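Local coordinates for protein peptide amidase (Stenotrophomonas maltophilia, PDB 1M22) that is an amidase signature enzyme that probably hydrolyses the C-terminal amide group of peptides, at residues G45-E53 against R148-I158; P162-V173 against G188-V199. All blocks are in the same frame, centred on the assembly; numbering follows the deposited sequence.

Contact 1. Residues G45-E53 against R148-I158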
loop_
_atom_site.group_PDB
_atom_site.type_symbol
_atom_site.label_atom_id
_atom_site.label_comp_id
_atom_site.label_asym_id
_atom_site.label_seq_id
_atom_site.Cartn_x
_atom_site.Cartn_y
_atom_site.Cartn_z
ATOM N N GLY A 45 3.073 -25.602 1.618
ATOM C CA GLY A 45 3.783 -25.281 2.844
ATOM C C GLY A 45 2.897 -24.478 3.781
ATOM O O GLY A 45 1.778 -24.899 4.071
ATOM N N PRO A 46 3.359 -23.312 4.265
ATOM C CA PRO A 46 2.573 -22.470 5.175
ATOM C C PRO A 46 1.298 -21.895 4.554
ATOM O O PRO A 46 0.432 -21.393 5.268
ATOM C CB PRO A 46 3.568 -21.387 5.590
ATOM C CG PRO A 46 4.436 -21.254 4.385
ATOM C CD PRO A 46 4.669 -22.696 3.984
ATOM N N ARG A 47 1.188 -21.975 3.229
ATOM C CA ARG A 47 0.010 -21.487 2.511
ATOM C C ARG A 47 -0.317 -20.034 2.835
ATOM O O ARG A 47 -1.400 -19.725 3.333
ATOM C CB ARG A 47 -1.213 -22.349 2.840
ATOM C CG ARG A 47 -1.097 -23.814 2.471
ATOM C CD ARG A 47 -2.371 -24.545 2.871
ATOM N NE ARG A 47 -2.299 -25.980 2.615
ATOM C CZ ARG A 47 -3.261 -26.842 2.924
ATOM N NH1 ARG A 47 -4.376 -26.417 3.503
ATOM N NH2 ARG A 47 -3.107 -28.132 2.656
ATOM N N LEU A 48 0.616 -19.137 2.539
ATOM C CA LEU A 48 0.405 -17.722 2.818
ATOM C C LEU A 48 -0.746 -17.126 2.015
ATOM O O LEU A 48 -1.383 -16.171 2.458
ATOM C CB LEU A 48 1.688 -16.943 2.532
ATOM C CG LEU A 48 2.927 -17.355 3.332
ATOM C CD1 LEU A 48 4.126 -16.532 2.880
ATOM C CD2 LEU A 48 2.678 -17.158 4.821
ATOM N N ARG A 49 -1.003 -17.693 0.839
ATOM C CA ARG A 49 -2.062 -17.226 -0.051
ATOM C C ARG A 49 -1.996 -15.728 -0.325
ATOM O O ARG A 49 -3.017 -15.033 -0.358
ATOM C CB ARG A 49 -3.441 -17.597 0.500
ATOM C CG ARG A 49 -3.640 -19.095 0.654
ATOM C CD ARG A 49 -5.100 -19.479 0.519
ATOM N NE ARG A 49 -5.537 -19.422 -0.872
ATOM C CZ ARG A 49 -6.722 -19.842 -1.303
ATOM N NH1 ARG A 49 -7.598 -20.353 -0.449
ATOM N NH2 ARG A 49 -7.028 -19.758 -2.590
ATOM N N ALA A 50 -0.783 -15.231 -0.533
ATOM C CA ALA A 50 -0.593 -13.818 -0.831
ATOM C C ALA A 50 -0.871 -13.536 -2.308
ATOM O O ALA A 50 -1.291 -12.436 -2.669
ATOM C CB ALA A 50 0.828 -13.400 -0.487
ATOM N N VAL A 51 -0.640 -14.533 -3.156
ATOM C CA VAL A 51 -0.828 -14.393 -4.595
ATOM C C VAL A 51 -2.137 -15.023 -5.055
ATOM O O VAL A 51 -2.320 -16.238 -4.965
ATOM C CB VAL A 51 0.354 -15.039 -5.348
ATOM C CG1 VAL A 51 0.168 -14.891 -6.844
ATOM C CG2 VAL A 51 1.655 -14.384 -4.913
ATOM N N ILE A 52 -3.041 -14.190 -5.560
ATOM C CA ILE A 52 -4.348 -14.654 -6.010
ATOM C C ILE A 52 -4.335 -15.164 -7.457
ATOM O O ILE A 52 -5.151 -16.010 -7.825
ATOM C CB ILE A 52 -5.405 -13.524 -5.806
ATOM C CG1 ILE A 52 -6.817 -14.073 -6.003
ATOM C CG2 ILE A 52 -5.118 -12.356 -6.740
ATOM C CD1 ILE A 52 -7.912 -13.087 -5.622
ATOM N N GLU A 53 -3.409 -14.668 -8.273
ATOM C CA GLU A 53 -3.309 -15.122 -9.660
ATOM C C GLU A 53 -1.926 -14.858 -10.228
ATOM O O GLU A 53 -1.371 -13.774 -10.059
ATOM C CB GLU A 53 -4.356 -14.435 -10.553
ATOM C CG GLU A 53 -4.449 -15.055 -11.956
ATOM C CD GLU A 53 -5.389 -14.315 -12.902
ATOM O OE1 GLU A 53 -6.164 -13.451 -12.445
ATOM O OE2 GLU A 53 -5.354 -14.612 -14.116
ATOM N N ARG A 148 -12.473 -15.176 -3.677
ATOM C CA ARG A 148 -11.642 -15.738 -4.731
ATOM C C ARG A 148 -10.233 -16.107 -4.277
ATOM O O ARG A 148 -9.659 -17.082 -4.762
ATOM C CB ARG A 148 -11.568 -14.762 -5.909
ATOM C CG ARG A 148 -10.719 -15.243 -7.070
ATOM C CD ARG A 148 -10.959 -14.407 -8.320
ATOM N NE ARG A 148 -10.100 -14.818 -9.427
ATOM C CZ ARG A 148 -8.993 -14.181 -9.797
ATOM N NH1 ARG A 148 -8.604 -13.089 -9.155
ATOM N NH2 ARG A 148 -8.268 -14.644 -10.804
ATOM N N GLY A 149 -9.678 -15.342 -3.343
ATOM C CA GLY A 149 -8.322 -15.618 -2.891
ATOM C C GLY A 149 -8.168 -16.317 -1.556
ATOM O O GLY A 149 -7.064 -16.712 -1.183
ATOM N N GLY A 150 -9.264 -16.487 -0.832
ATOM C CA GLY A 150 -9.162 -17.131 0.460
ATOM C C GLY A 150 -8.544 -16.207 1.491
ATOM O O GLY A 150 -8.598 -14.981 1.362
ATOM N N GLN A 151 -7.927 -16.801 2.504
ATOM C CA GLN A 151 -7.320 -16.054 3.595
ATOM C C GLN A 151 -5.807 -15.922 3.517
ATOM O O GLN A 151 -5.081 -16.912 3.588
ATOM C CB GLN A 151 -7.683 -16.722 4.920
ATOM C CG GLN A 151 -7.135 -16.014 6.141
ATOM C CD GLN A 151 -7.773 -14.660 6.357
ATOM O OE1 GLN A 151 -8.989 -14.553 6.523
ATOM N NE2 GLN A 151 -6.953 -13.613 6.356
ATOM N N THR A 152 -5.327 -14.691 3.377
ATOM C CA THR A 152 -3.891 -14.450 3.346
ATOM C C THR A 152 -3.418 -14.503 4.800
ATOM O O THR A 152 -4.129 -14.071 5.707
ATOM C CB THR A 152 -3.581 -13.075 2.718
ATOM O OG1 THR A 152 -3.993 -13.084 1.344
ATOM C CG2 THR A 152 -2.089 -12.763 2.791
ATOM N N ARG A 153 -2.220 -15.034 5.019
ATOM C CA ARG A 153 -1.677 -15.174 6.366
ATOM C C ARG A 153 -0.396 -14.392 6.606
ATOM O O ARG A 153 0.416 -14.218 5.698
ATOM C CB ARG A 153 -1.426 -16.656 6.666
ATOM C CG ARG A 153 -2.697 -17.486 6.624
ATOM C CD ARG A 153 -2.432 -18.971 6.775
ATOM N NE ARG A 153 -3.686 -19.724 6.784
ATOM C CZ ARG A 153 -4.537 -19.755 7.806
ATOM N NH1 ARG A 153 -4.278 -19.079 8.917
ATOM N NH2 ARG A 153 -5.655 -20.462 7.715
ATOM N N ASN A 154 -0.218 -13.928 7.841
ATOM C CA ASN A 154 0.983 -13.188 8.214
ATOM C C ASN A 154 2.134 -14.195 8.258
ATOM O O ASN A 154 2.068 -15.192 8.980
ATOM C CB ASN A 154 0.791 -12.553 9.588
ATOM C CG ASN A 154 1.888 -11.579 9.934
ATOM O OD1 ASN A 154 3.075 -11.899 9.829
ATOM N ND2 ASN A 154 1.498 -10.377 10.357
ATOM N N PRO A 155 3.208 -13.948 7.497
ATOM C CA PRO A 155 4.336 -14.886 7.492
ATOM C C PRO A 155 5.124 -14.995 8.792
ATOM O O PRO A 155 5.864 -15.963 8.990
ATOM C CB PRO A 155 5.185 -14.394 6.323
ATOM C CG PRO A 155 4.961 -12.911 6.352
ATOM C CD PRO A 155 3.472 -12.790 6.620
ATOM N N TYR A 156 4.974 -14.015 9.678
ATOM C CA TYR A 156 5.690 -14.045 10.948
ATOM C C TYR A 156 5.038 -15.005 11.939
ATOM O O TYR A 156 5.681 -15.473 12.874
ATOM C CB TYR A 156 5.796 -12.635 11.544
ATOM C CG TYR A 156 6.739 -11.747 10.761
ATOM C CD1 TYR A 156 6.318 -11.101 9.600
ATOM C CD2 TYR A 156 8.078 -11.625 11.137
ATOM C CE1 TYR A 156 7.212 -10.359 8.827
ATOM C CE2 TYR A 156 8.978 -10.888 10.371
ATOM C CZ TYR A 156 8.537 -10.261 9.217
ATOM O OH TYR A 156 9.430 -9.545 8.444
ATOM N N ARG A 157 3.762 -15.293 11.714
ATOM C CA ARG A 157 2.990 -16.219 12.546
ATOM C C ARG A 157 1.732 -16.450 11.719
ATOM O O ARG A 157 0.813 -15.635 11.736
ATOM C CB ARG A 157 2.666 -15.574 13.887
ATOM C CG ARG A 157 2.096 -16.509 14.920
ATOM C CD ARG A 157 2.092 -15.759 16.240
ATOM N NE ARG A 157 3.200 -16.188 17.032
ATOM C CZ ARG A 157 4.287 -15.600 17.517
ATOM N NH1 ARG A 157 4.655 -14.332 17.380
ATOM N NH2 ARG A 157 5.050 -16.425 18.201
ATOM N N ILE A 158 1.696 -17.569 10.999
ATOM C CA ILE A 158 0.595 -17.853 10.079
ATOM C C ILE A 158 -0.820 -17.937 10.630
ATOM O O ILE A 158 -1.781 -17.951 9.865
ATOM C CB ILE A 158 0.906 -19.108 9.218
ATOM C CG1 ILE A 158 1.111 -20.340 10.101
ATOM C CG2 ILE A 158 2.147 -18.849 8.377
ATOM C CD1 ILE A 158 -0.174 -20.961 10.608
HETATM O O HOH W 1 -4.122 -19.510 3.806
HETATM O O HOH W 2 -4.839 -15.672 -2.430
HETATM O O HOH W 3 -8.061 -19.695 2.765
HETATM O O HOH W 4 -6.390 -11.783 -10.416
#

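Contact 2. Residues P162-V173 against G188-V199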
loop_
_atom_site.group_PDB
_atom_site.type_symbol
_atom_site.label_atom_id
_atom_site.label_comp_id
_atom_site.label_asym_id
_atom_site.label_seq_id
_atom_site.Cartn_x
_atom_site.Cartn_y
_atom_site.Cartn_z
ATOM N N PRO A 162 -2.676 -10.523 8.484
ATOM C CA PRO A 162 -1.724 -9.766 7.669
ATOM C C PRO A 162 -2.251 -8.332 7.555
ATOM O O PRO A 162 -1.625 -7.484 6.926
ATOM C CB PRO A 162 -1.787 -10.480 6.329
ATOM C CG PRO A 162 -3.242 -10.839 6.235
ATOM C CD PRO A 162 -3.538 -11.365 7.631
ATOM N N CYS A 163 -3.395 -8.076 8.186
ATOM C CA CYS A 163 -4.074 -6.780 8.116
ATOM C C CYS A 163 -4.522 -6.576 6.656
ATOM O O CYS A 163 -4.599 -7.546 5.903
ATOM C CB CYS A 163 -3.162 -5.638 8.585
ATOM S SG CYS A 163 -4.040 -4.090 8.980
ATOM N N GLY A 164 -4.811 -5.340 6.247
ATOM C CA GLY A 164 -5.286 -5.096 4.886
ATOM C C GLY A 164 -5.407 -3.607 4.602
ATOM O O GLY A 164 -5.149 -2.834 5.511
ATOM N N SER A 165 -5.974 -3.189 3.467
ATOM C CA SER A 165 -6.604 -4.059 2.537
ATOM C C SER A 165 -5.546 -4.640 1.518
ATOM O O SER A 165 -5.854 -5.469 0.675
ATOM C CB SER A 165 -7.822 -3.664 1.818
ATOM O OG SER A 165 -7.563 -2.500 1.050
ATOM N N SER A 166 -4.303 -4.183 1.596
ATOM C CA SER A 166 -3.223 -4.641 0.700
ATOM C C SER A 166 -2.465 -5.795 1.355
ATOM O O SER A 166 -1.231 -5.789 1.439
ATOM C CB SER A 166 -2.238 -3.498 0.431
ATOM O OG SER A 166 -2.876 -2.358 -0.127
ATOM N N SER A 167 -3.218 -6.797 1.788
ATOM C CA SER A 167 -2.677 -7.942 2.499
ATOM C C SER A 167 -1.617 -8.738 1.750
ATOM O O SER A 167 -0.502 -8.912 2.244
ATOM C CB SER A 167 -3.827 -8.865 2.896
ATOM O OG SER A 167 -4.940 -8.116 3.364
ATOM N N GLY A 168 -1.970 -9.222 0.565
ATOM C CA GLY A 168 -1.049 -10.017 -0.222
ATOM C C GLY A 168 0.206 -9.283 -0.639
ATOM O O GLY A 168 1.284 -9.873 -0.688
ATOM N N SER A 169 0.084 -8.000 -0.949
ATOM C CA SER A 169 1.260 -7.252 -1.359
ATOM C C SER A 169 2.268 -7.129 -0.224
ATOM O O SER A 169 3.466 -7.293 -0.442
ATOM C CB SER A 169 0.866 -5.870 -1.878
ATOM O OG SER A 169 0.301 -5.971 -3.177
ATOM N N ALA A 170 1.789 -6.857 0.987
ATOM C CA ALA A 170 2.681 -6.729 2.134
ATOM C C ALA A 170 3.325 -8.075 2.464
ATOM O O ALA A 170 4.537 -8.162 2.664
ATOM C CB ALA A 170 1.914 -6.206 3.342
ATOM N N VAL A 171 2.511 -9.125 2.507
ATOM C CA VAL A 171 3.012 -10.456 2.813
ATOM C C VAL A 171 4.011 -10.930 1.761
ATOM O O VAL A 171 5.062 -11.474 2.100
ATOM C CB VAL A 171 1.855 -11.470 2.913
ATOM C CG1 VAL A 171 2.402 -12.891 2.992
ATOM C CG2 VAL A 171 1.013 -11.166 4.143
ATOM N N ALA A 172 3.696 -10.715 0.487
ATOM C CA ALA A 172 4.593 -11.142 -0.583
ATOM C C ALA A 172 5.969 -10.490 -0.466
ATOM O O ALA A 172 6.995 -11.148 -0.635
ATOM C CB ALA A 172 3.977 -10.825 -1.934
ATOM N N VAL A 173 5.997 -9.196 -0.180
ATOM C CA VAL A 173 7.270 -8.506 -0.046
ATOM C C VAL A 173 8.028 -8.999 1.188
ATOM O O VAL A 173 9.240 -9.220 1.138
ATOM C CB VAL A 173 7.054 -6.976 0.030
ATOM C CG1 VAL A 173 8.354 -6.275 0.388
ATOM C CG2 VAL A 173 6.536 -6.469 -1.312
ATOM N N GLY A 188 -5.522 3.552 5.597
ATOM C CA GLY A 188 -4.700 2.562 6.272
ATOM C C GLY A 188 -4.290 1.335 5.474
ATOM O O GLY A 188 -3.392 0.604 5.903
ATOM N N SER A 189 -4.900 1.121 4.309
ATOM C CA SER A 189 -4.627 -0.077 3.512
ATOM C C SER A 189 -3.225 -0.334 2.974
ATOM O O SER A 189 -2.963 -1.422 2.456
ATOM C CB SER A 189 -5.638 -0.194 2.375
ATOM O OG SER A 189 -6.887 -0.641 2.881
ATOM N N ILE A 190 -2.337 0.652 3.048
ATOM C CA ILE A 190 -0.956 0.418 2.642
ATOM C C ILE A 190 -0.084 0.396 3.894
ATOM O O ILE A 190 0.586 -0.597 4.172
ATOM C CB ILE A 190 -0.399 1.508 1.688
ATOM C CG1 ILE A 190 -0.942 1.293 0.272
ATOM C CG2 ILE A 190 1.139 1.457 1.669
ATOM C CD1 ILE A 190 -0.582 2.399 -0.696
ATOM N N VAL A 191 -0.123 1.467 4.679
ATOM C CA VAL A 191 0.741 1.535 5.850
ATOM C C VAL A 191 0.466 0.533 6.958
ATOM O O VAL A 191 1.400 0.071 7.609
ATOM C CB VAL A 191 0.790 2.975 6.444
ATOM C CG1 VAL A 191 1.368 3.930 5.410
ATOM C CG2 VAL A 191 -0.595 3.429 6.880
ATOM N N CYS A 192 -0.795 0.172 7.169
ATOM C CA CYS A 192 -1.094 -0.785 8.228
ATOM C C CYS A 192 -0.565 -2.181 7.901
ATOM O O CYS A 192 0.170 -2.764 8.700
ATOM C CB CYS A 192 -2.596 -0.837 8.506
ATOM S SG CYS A 192 -2.971 -1.303 10.205
ATOM N N PRO A 193 -0.929 -2.742 6.733
ATOM C CA PRO A 193 -0.388 -4.079 6.464
ATOM C C PRO A 193 1.129 -4.054 6.286
ATOM O O PRO A 193 1.809 -5.035 6.569
ATOM C CB PRO A 193 -1.149 -4.532 5.214
ATOM C CG PRO A 193 -1.585 -3.245 4.564
ATOM C CD PRO A 193 -1.946 -2.366 5.735
ATOM N N ALA A 194 1.676 -2.935 5.824
ATOM C CA ALA A 194 3.122 -2.866 5.679
ATOM C C ALA A 194 3.763 -2.996 7.067
ATOM O O ALA A 194 4.679 -3.797 7.266
ATOM C CB ALA A 194 3.529 -1.551 5.020
ATOM N N ALA A 195 3.271 -2.227 8.035
ATOM C CA ALA A 195 3.820 -2.281 9.386
ATOM C C ALA A 195 3.615 -3.652 10.031
ATOM O O ALA A 195 4.526 -4.197 10.659
ATOM C CB ALA A 195 3.180 -1.198 10.254
ATOM N N ILE A 196 2.411 -4.195 9.871
ATOM C CA ILE A 196 2.039 -5.488 10.443
ATOM C C ILE A 196 2.905 -6.635 9.917
ATOM O O ILE A 196 3.140 -7.623 10.626
ATOM C CB ILE A 196 0.534 -5.754 10.160
ATOM C CG1 ILE A 196 -0.322 -4.856 11.061
ATOM C CG2 ILE A 196 0.190 -7.236 10.349
ATOM C CD1 ILE A 196 -0.338 -5.265 12.519
ATOM N N ASN A 197 3.390 -6.494 8.688
ATOM C CA ASN A 197 4.227 -7.518 8.070
ATOM C C ASN A 197 5.705 -7.128 7.954
ATOM O O ASN A 197 6.449 -7.710 7.167
ATOM C CB ASN A 197 3.648 -7.898 6.703
ATOM C CG ASN A 197 2.291 -8.573 6.817
ATOM O OD1 ASN A 197 2.196 -9.743 7.202
ATOM N ND2 ASN A 197 1.231 -7.838 6.500
ATOM N N GLY A 198 6.119 -6.132 8.734
ATOM C CA GLY A 198 7.515 -5.728 8.764
ATOM C C GLY A 198 8.185 -5.207 7.510
ATOM O O GLY A 198 9.372 -5.469 7.288
ATOM N N VAL A 199 7.448 -4.454 6.701
ATOM C CA VAL A 199 8.009 -3.891 5.480
ATOM C C VAL A 199 7.695 -2.407 5.371
ATOM O O VAL A 199 6.965 -1.849 6.197
ATOM C CB VAL A 199 7.484 -4.618 4.208
ATOM C CG1 VAL A 199 7.899 -6.082 4.239
ATOM C CG2 VAL A 199 5.972 -4.493 4.109
#

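Contact 1. Residues G45-E53 against R148-I158
The guanidinium of Arg148 and the carboxylate of Glu53 stand nearly perpendicular, their planes 83° apart, in a salt bridge at one end of the contact. Glu53 OE1 lies near the guanidinium plane, 2.9 Å from Arg148 NH2, yet the nitrogen comes to it from above the carboxylate plane. With CG anti to the backbone N (chi1 180°), the arginine chain runs extended to NE and crosses Ile52 at about a right angle, which leaves Ile52 CD1 3.6 Å from Arg148 NH1. Each charged group has a second partner: Ala95 N for Glu53 OE1, and Ser97 OG for Arg148 NH1. A classic beta bulge, with Ile52 and Glu53 sharing Lys127 as partner, interrupts strand 51-54, an outermost strand of the large mixed sheet of the amidase fold; 148-158 runs past it in the opposite direction. Further along, Arg49 bends at chi3 and sets one face of its guanidinium over Gly149 O, 3.0 Å above the plane. Although Arg49 NE is 3.1 Å from Gly149 O, this is no hydrogen bond, since the N-H points poorly; a water instead bridges Gly149 O and Arg49 O. Thr152 OG1 donates to Arg49 O (2.8 Å) from well above the carbonyl plane, and Asn129 ND2 also bonds to that hydroxyl. Leu48 O takes Arg153 N at 2.9 Å, while Thr152 CA adds a CA-H...O contact. Beyond these polar links, Leu48 crosses Pro155 at about a right angle, CD2 against CB at 4.0 Å, and Ile158 CG2 touches both Leu48 CD2 and Pro46 CB.

Contact 2. Residues P162-V173 against G188-V199
Ser166 holds Ser189 O twice. The backbone N donates to it in the carbonyl plane, on a lone pair, whereas Ser166 OG, 2.7 Å from Ser189 O, comes from 45° above that plane. Next to this double grip the two segments stay tightly packed. Ser189 OG takes a weak bond from Ser165 N and sits 2.7 Å from Ser165 OG; the peptide bond before Ser165 is cis, and a chi1 of 60° brings its hydroxyl up to that of Ser189. Lys86 NZ is hydrogen-bonded to both Ser165 OG and Ser166 OG, completing the Ser-cisSer-Lys catalytic triad of amidase signature enzymes, with Ser189 as the nucleophile. Gly164 is less buried than its neighbours, yet its O rests 3.2 Å from Pro193 CD. Cys163 SG and Cys192 SG approach to 3.2 Å without a disulfide here, although one has been seen between them in another structure of this protein. Farther along, the tight packing continues at the end of helix 191-196, which closes in a Schellman motif with Gly198 as its C-prime residue. Asn197 ND2 reaches back to Pro193 O and across to Pro162 O, both at 2.9 Å, so its amide is tied to both segments; Asn197 N meets Pro193 O from the opposite face of the carbonyl. Ala170 CB fits into this corner, 3.4 Å from Pro193 O. By contrast, the far end of helix 167-174, although still buried, is joined less closely, by apolar contact alone: Val173 CG1 and Val199 CG1 lie 3.9 Å apart as the two side chains cross at a slant.

How the contacts relate
From the N terminus, the chain leaves helix 27-43 and runs through 45-53, whose last residues begin strand 51-54 at one edge of the sheet. It then builds strands 82-86 and 123-128, the first carrying the catalytic Lys86, before 148-158 returns and contact 1 closes this loop of 94 residues. Contact 2 opens only afterwards, so the two are in series and neither nest nor cross. Its loop is far shorter: 14 residues, including strand 180-185, separate 162-173 from 188-199. The contacts nevertheless adjoin, with centres about 12 Å apart: Asn154 ND2 probably bonds to Ile196 O, and Pro155 CD packs on Asn197 OD1. Thus this edge of the sheet is joined to the helices beside the active site.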